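Alp7A (Bacillus subtilis, PDB 5EC0) is an actin-like protein that binds adenine nucleotide and probably assembles into cytoskeletal filaments that segregate plasmids in Bacillus subtilis. Local coordinates at residues S44-P49 and V159-L164; I122-T127 and V172-C177. All blocks are in the same frame, centred on the assembly; numbering follows the deposited sequence.

Contact 1. Residues S44-P49 and V159-L164; sequences SIVEDP and VLTLGL
V46 meets the L162-G163 corner of a type II turn, T161 to L164, through two backbone contacts: its N donates to L162 O at 3.0 Å, and its O receives the CA-H of G163, with 3.2 Å between V46 O and G163 CA. The hydrogen bond is almost straight, 176° at the hydrogen, and its donor stands 36° above the carbonyl plane of L162. The turn holds itself together by the bond from L164 N to T161 O, 3.0 Å. G163 has a positive phi, at which a CB would be jammed against the carbonyl O of L162; it would also run into V46 O and I45 CG2, so the close fit depends on glycine at this position. I45 CG2, anti to its own backbone N, lies 3.5 Å from G163 CA. The turn joins strand 153-159 to strand 166-179 as the tip of a beta hairpin, closed behind by backbone bonding of V159 with K166, in the larger sheet of this actin-like fold. Here the loop that precedes strand 56-62 lies over that tip. Within the interface V46 turns CG1 beside its backbone N (chi1 -45°), which leaves CG2 in the crowded position between N and the carbonyl carbon. From there V46 CG2 touches L164 CD1 at 4.0 Å and T161 CG2 at 4.1 Å; the V46 and L164 side chains cross at about a right angle. L164 CD1 reaches on to P49 CA, 4.1 Å away, and so bridges two points of the incoming loop. T161 directs its hydroxyl elsewhere, OG1 being hydrogen-bonded to R55 O, while its side chain also packs on F42 and L52. L162 CB lies 4.1 Å from I45 CA.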
loop_
_atom_site.group_PDB
_atom_site.type_symbol
_atom_site.label_atom_id
_atom_site.label_comp_id
_atom_site.label_asym_id
_atom_site.label_seq_id
_atom_site.Cartn_x
_atom_site.Cartn_y
_atom_site.Cartn_z
ATOM N N SER A 44 21.321 23.594 -3.317
ATOM C CA SER A 44 21.637 23.698 -4.744
ATOM C C SER A 44 20.423 23.375 -5.614
ATOM O O SER A 44 19.674 22.457 -5.311
ATOM C CB SER A 44 22.809 22.776 -5.108
ATOM O OG SER A 44 23.897 22.886 -4.195
ATOM N N ILE A 45 20.244 24.134 -6.695
ATOM C CA ILE A 45 19.113 23.982 -7.620
ATOM C C ILE A 45 19.033 22.598 -8.282
ATOM O O ILE A 45 20.060 21.986 -8.576
ATOM C CB ILE A 45 19.190 25.048 -8.753
ATOM C CG1 ILE A 45 19.627 26.408 -8.201
ATOM C CG2 ILE A 45 17.873 25.160 -9.505
ATOM C CD1 ILE A 45 19.852 27.458 -9.269
ATOM N N VAL A 46 17.820 22.101 -8.518
ATOM C CA VAL A 46 17.653 20.922 -9.371
ATOM C C VAL A 46 16.781 21.290 -10.572
ATOM O O VAL A 46 15.894 22.145 -10.480
ATOM C CB VAL A 46 17.050 19.713 -8.611
ATOM C CG1 VAL A 46 17.726 19.555 -7.267
ATOM C CG2 VAL A 46 15.536 19.828 -8.461
ATOM N N GLU A 47 17.052 20.653 -11.707
ATOM C CA GLU A 47 16.431 21.036 -12.971
ATOM C C GLU A 47 15.623 19.892 -13.592
ATOM O O GLU A 47 14.588 20.120 -14.223
ATOM C CB GLU A 47 17.516 21.527 -13.933
ATOM C CG GLU A 47 17.012 22.139 -15.216
ATOM C CD GLU A 47 18.117 22.287 -16.249
ATOM O OE1 GLU A 47 18.936 21.355 -16.396
ATOM O OE2 GLU A 47 18.175 23.350 -16.900
ATOM N N ASP A 48 16.095 18.664 -13.394
ATOM C CA ASP A 48 15.407 17.471 -13.881
ATOM C C ASP A 48 14.280 17.059 -12.931
ATOM O O ASP A 48 14.533 16.694 -11.781
ATOM C CB ASP A 48 16.411 16.332 -14.059
ATOM C CG ASP A 48 15.805 15.100 -14.694
ATOM O OD1 ASP A 48 14.617 15.125 -15.080
ATOM O OD2 ASP A 48 16.536 14.094 -14.815
ATOM N N PRO A 49 13.027 17.110 -13.417
ATOM C CA PRO A 49 11.846 16.820 -12.598
ATOM C C PRO A 49 11.914 15.478 -11.871
ATOM O O PRO A 49 11.296 15.327 -10.814
ATOM C CB PRO A 49 10.710 16.822 -13.619
ATOM C CG PRO A 49 11.188 17.749 -14.691
ATOM C CD PRO A 49 12.664 17.535 -14.780
ATOM N N VAL A 159 5.592 23.811 -4.035
ATOM C CA VAL A 159 6.851 23.078 -4.080
ATOM C C VAL A 159 7.951 24.087 -3.798
ATOM O O VAL A 159 8.038 25.109 -4.469
ATOM C CB VAL A 159 7.089 22.397 -5.441
ATOM C CG1 VAL A 159 8.419 21.673 -5.438
ATOM C CG2 VAL A 159 5.960 21.422 -5.758
ATOM N N LEU A 160 8.776 23.821 -2.792
ATOM C CA LEU A 160 9.785 24.804 -2.396
ATOM C C LEU A 160 11.168 24.370 -2.837
ATOM O O LEU A 160 12.147 25.071 -2.614
ATOM C CB LEU A 160 9.750 25.018 -0.887
ATOM C CG LEU A 160 8.361 25.403 -0.366
ATOM C CD1 LEU A 160 8.322 25.348 1.155
ATOM C CD2 LEU A 160 7.940 26.786 -0.877
ATOM N N THR A 161 11.243 23.199 -3.459
ATOM C CA THR A 161 12.500 22.705 -4.013
ATOM C C THR A 161 12.999 23.661 -5.112
ATOM O O THR A 161 12.331 23.856 -6.127
ATOM C CB THR A 161 12.311 21.273 -4.552
ATOM O OG1 THR A 161 11.687 20.472 -3.542
ATOM C CG2 THR A 161 13.626 20.638 -4.947
ATOM N N LEU A 162 14.154 24.285 -4.889
ATOM C CA LEU A 162 14.737 25.222 -5.854
ATOM C C LEU A 162 14.860 24.612 -7.254
ATOM O O LEU A 162 15.344 23.490 -7.408
ATOM C CB LEU A 162 16.110 25.701 -5.379
ATOM C CG LEU A 162 16.225 26.745 -4.259
ATOM C CD1 LEU A 162 15.666 26.247 -2.927
ATOM C CD2 LEU A 162 17.683 27.170 -4.098
ATOM N N GLY A 163 14.415 25.354 -8.266
ATOM C CA GLY A 163 14.360 24.849 -9.627
ATOM C C GLY A 163 12.985 24.394 -10.087
ATOM O O GLY A 163 12.711 24.376 -11.287
ATOM N N LEU A 164 12.120 24.025 -9.142
ATOM C CA LEU A 164 10.784 23.502 -9.458
ATOM C C LEU A 164 9.693 24.152 -8.605
ATOM O O LEU A 164 8.620 23.584 -8.418
ATOM C CB LEU A 164 10.742 21.986 -9.268
ATOM C CG LEU A 164 11.601 21.168 -10.231
ATOM C CD1 LEU A 164 11.738 19.735 -9.745
ATOM C CD2 LEU A 164 11.026 21.212 -11.645
#

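Contact 2. Residues I122-T127 and V172-C177; sequences IEYFQT and VEDAAC
The Y124 ring meets the D174 carboxylate edge-on: D174 OD2 lies in the ring plane, 3.7 Å from both Y124 CD1 and Y124 CE1, with the two planar groups turned 61° to each other. Y124 OH also touches A176 CB, 3.7 Å away. On the other side of the sheet the F125 ring stacks on F151 and meets F101, on which I122 and V172 also rest. These residues belong to a parallel strand pair of the actin-like fold, 119-129 beside 166-179. CG of Y124 is anti to the backbone N (chi1 -166°), on the side of the sheet that carries D174 and A176, and the ring packs against S373 and E376 of helix 364-386; an alanine here would probably open a gap against that helix and leave D174 OD2 without the ring edge it faces. F125 sends CB onto V172 CG1, while the V172 and I122 side chains lie side by side, pointing the same way. Where the pair begins, the E123 and E173 side chains also lie side by side, pointing the same way, their carboxylate planes 18° apart. E123 OE1 is 5.1 Å from E173 OE1, and the salt bridge from E123 OE1 to K380 NZ probably eases the repulsion. Backbone bonds give the parallel register: I122 O takes E173 N at 2.8 Å, and F125 reaches both neighbours of its partner A175, its N giving to D174 O at 2.9 Å and its O taking A176 N at 3.0 Å. The T127 end is the one nearer the nucleotide, its side chain about 12 Å from the bound ADP. There T127 N gives to A176 O at 3.1 Å.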
loop_
_atom_site.group_PDB
_atom_site.type_symbol
_atom_site.label_atom_id
_atom_site.label_comp_id
_atom_site.label_asym_id
_atom_site.label_seq_id
_atom_site.Cartn_x
_atom_site.Cartn_y
_atom_site.Cartn_z
ATOM N N ILE A 122 -8.391 16.480 -11.121
ATOM C CA ILE A 122 -8.515 15.034 -11.000
ATOM C C ILE A 122 -10.000 14.645 -11.054
ATOM O O ILE A 122 -10.787 15.048 -10.186
ATOM C CB ILE A 122 -7.899 14.512 -9.678
ATOM C CG1 ILE A 122 -6.406 14.832 -9.615
ATOM C CG2 ILE A 122 -8.138 13.011 -9.520
ATOM C CD1 ILE A 122 -5.844 14.767 -8.217
ATOM N N GLU A 123 -10.389 13.883 -12.074
ATOM C CA GLU A 123 -11.804 13.545 -12.261
ATOM C C GLU A 123 -12.281 12.593 -11.179
ATOM O O GLU A 123 -13.360 12.765 -10.629
ATOM C CB GLU A 123 -12.037 12.926 -13.636
ATOM C CG GLU A 123 -11.705 13.863 -14.779
ATOM C CD GLU A 123 -12.084 13.292 -16.132
ATOM O OE1 GLU A 123 -13.002 12.447 -16.190
ATOM O OE2 GLU A 123 -11.464 13.691 -17.135
ATOM N N TYR A 124 -11.444 11.610 -10.860
ATOM C CA TYR A 124 -11.825 10.549 -9.944
ATOM C C TYR A 124 -10.648 10.141 -9.056
ATOM O O TYR A 124 -9.684 9.542 -9.530
ATOM C CB TYR A 124 -12.349 9.343 -10.731
ATOM C CG TYR A 124 -13.077 8.334 -9.880
ATOM C CD1 TYR A 124 -14.274 8.669 -9.248
ATOM C CD2 TYR A 124 -12.588 7.036 -9.724
ATOM C CE1 TYR A 124 -14.969 7.745 -8.469
ATOM C CE2 TYR A 124 -13.276 6.100 -8.939
ATOM C CZ TYR A 124 -14.460 6.463 -8.314
ATOM O OH TYR A 124 -15.142 5.550 -7.549
ATOM N N PHE A 125 -10.721 10.517 -7.783
ATOM C CA PHE A 125 -9.724 10.144 -6.785
ATOM C C PHE A 125 -10.277 8.987 -5.981
ATOM O O PHE A 125 -11.454 8.994 -5.594
ATOM C CB PHE A 125 -9.390 11.328 -5.860
ATOM C CG PHE A 125 -8.434 10.988 -4.726
ATOM C CD1 PHE A 125 -8.904 10.508 -3.509
ATOM C CD2 PHE A 125 -7.057 11.183 -4.874
ATOM C CE1 PHE A 125 -8.028 10.207 -2.475
ATOM C CE2 PHE A 125 -6.180 10.883 -3.845
ATOM C CZ PHE A 125 -6.656 10.399 -2.653
ATOM N N GLN A 126 -9.427 8.009 -5.701
ATOM C CA GLN A 126 -9.865 6.868 -4.941
ATOM C C GLN A 126 -8.758 6.430 -3.988
ATOM O O GLN A 126 -7.570 6.350 -4.358
ATOM C CB GLN A 126 -10.271 5.739 -5.895
ATOM C CG GLN A 126 -11.298 4.807 -5.366
ATOM C CD GLN A 126 -11.722 3.751 -6.374
ATOM O OE1 GLN A 126 -12.808 3.189 -6.256
ATOM N NE2 GLN A 126 -10.859 3.463 -7.358
ATOM N N THR A 127 -9.147 6.183 -2.748
ATOM C CA THR A 127 -8.245 5.587 -1.777
ATOM C C THR A 127 -9.046 4.557 -0.963
ATOM O O THR A 127 -10.076 4.041 -1.440
ATOM C CB THR A 127 -7.556 6.667 -0.881
ATOM O OG1 THR A 127 -6.578 6.042 -0.047
ATOM C CG2 THR A 127 -8.564 7.457 -0.015
ATOM N N VAL A 172 -10.079 18.216 -7.057
ATOM C CA VAL A 172 -10.576 16.842 -7.108
ATOM C C VAL A 172 -12.079 16.878 -7.295
ATOM O O VAL A 172 -12.810 17.291 -6.392
ATOM C CB VAL A 172 -10.213 16.068 -5.833
ATOM C CG1 VAL A 172 -10.920 14.694 -5.815
ATOM C CG2 VAL A 172 -8.686 15.935 -5.720
ATOM N N GLU A 173 -12.524 16.475 -8.483
ATOM C CA GLU A 173 -13.925 16.582 -8.871
ATOM C C GLU A 173 -14.806 15.573 -8.143
ATOM O O GLU A 173 -15.889 15.908 -7.674
ATOM C CB GLU A 173 -14.072 16.394 -10.383
ATOM C CG GLU A 173 -13.199 17.338 -11.222
ATOM C CD GLU A 173 -13.520 17.273 -12.708
ATOM O OE1 GLU A 173 -14.293 16.376 -13.124
ATOM O OE2 GLU A 173 -13.009 18.129 -13.460
ATOM N N ASP A 174 -14.336 14.333 -8.064
ATOM C CA ASP A 174 -15.085 13.260 -7.428
ATOM C C ASP A 174 -14.131 12.363 -6.650
ATOM O O ASP A 174 -13.021 12.100 -7.101
ATOM C CB ASP A 174 -15.849 12.454 -8.476
ATOM C CG ASP A 174 -16.903 11.569 -7.872
ATOM O OD1 ASP A 174 -17.294 11.824 -6.709
ATOM O OD2 ASP A 174 -17.346 10.625 -8.564
ATOM N N ALA A 175 -14.564 11.881 -5.487
ATOM C CA ALA A 175 -13.695 11.062 -4.653
ATOM C C ALA A 175 -14.459 9.914 -3.982
ATOM O O ALA A 175 -15.634 10.047 -3.684
ATOM C CB ALA A 175 -13.005 11.934 -3.602
ATOM N N ALA A 176 -13.790 8.783 -3.768
ATOM C CA ALA A 176 -14.398 7.660 -3.062
ATOM C C ALA A 176 -13.357 6.917 -2.214
ATOM O O ALA A 176 -12.153 6.958 -2.486
ATOM C CB ALA A 176 -15.084 6.703 -4.045
ATOM N N CYS A 177 -13.832 6.252 -1.170
ATOM C CA CYS A 177 -12.956 5.515 -0.265
ATOM C C CYS A 177 -13.484 4.089 -0.084
ATOM O O CYS A 177 -14.625 3.910 0.331
ATOM C CB CYS A 177 -12.857 6.217 1.078
ATOM S SG CYS A 177 -11.755 5.375 2.205
#

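In the fold
From the N terminus the chain meets segment 44-49 first, then 122-127, 159-164 and 172-177, so the two contacts cross rather than nest. Contact 1 closes a loop of 109 intervening residues, and contact 2 one of 44. The two are linked along the chain: after the turn of contact 1 the chain enters strand 166-179, whose later part supplies the second half of contact 2. Their centres are 28 Å apart and their nearest atoms about 14 Å, with no touch. Contact 1 ties the loop before strand 56-62 to a hairpin tip, whereas contact 2 joins strands 119-129 and 166-179 within the larger sheet, nearer the centre of the chain.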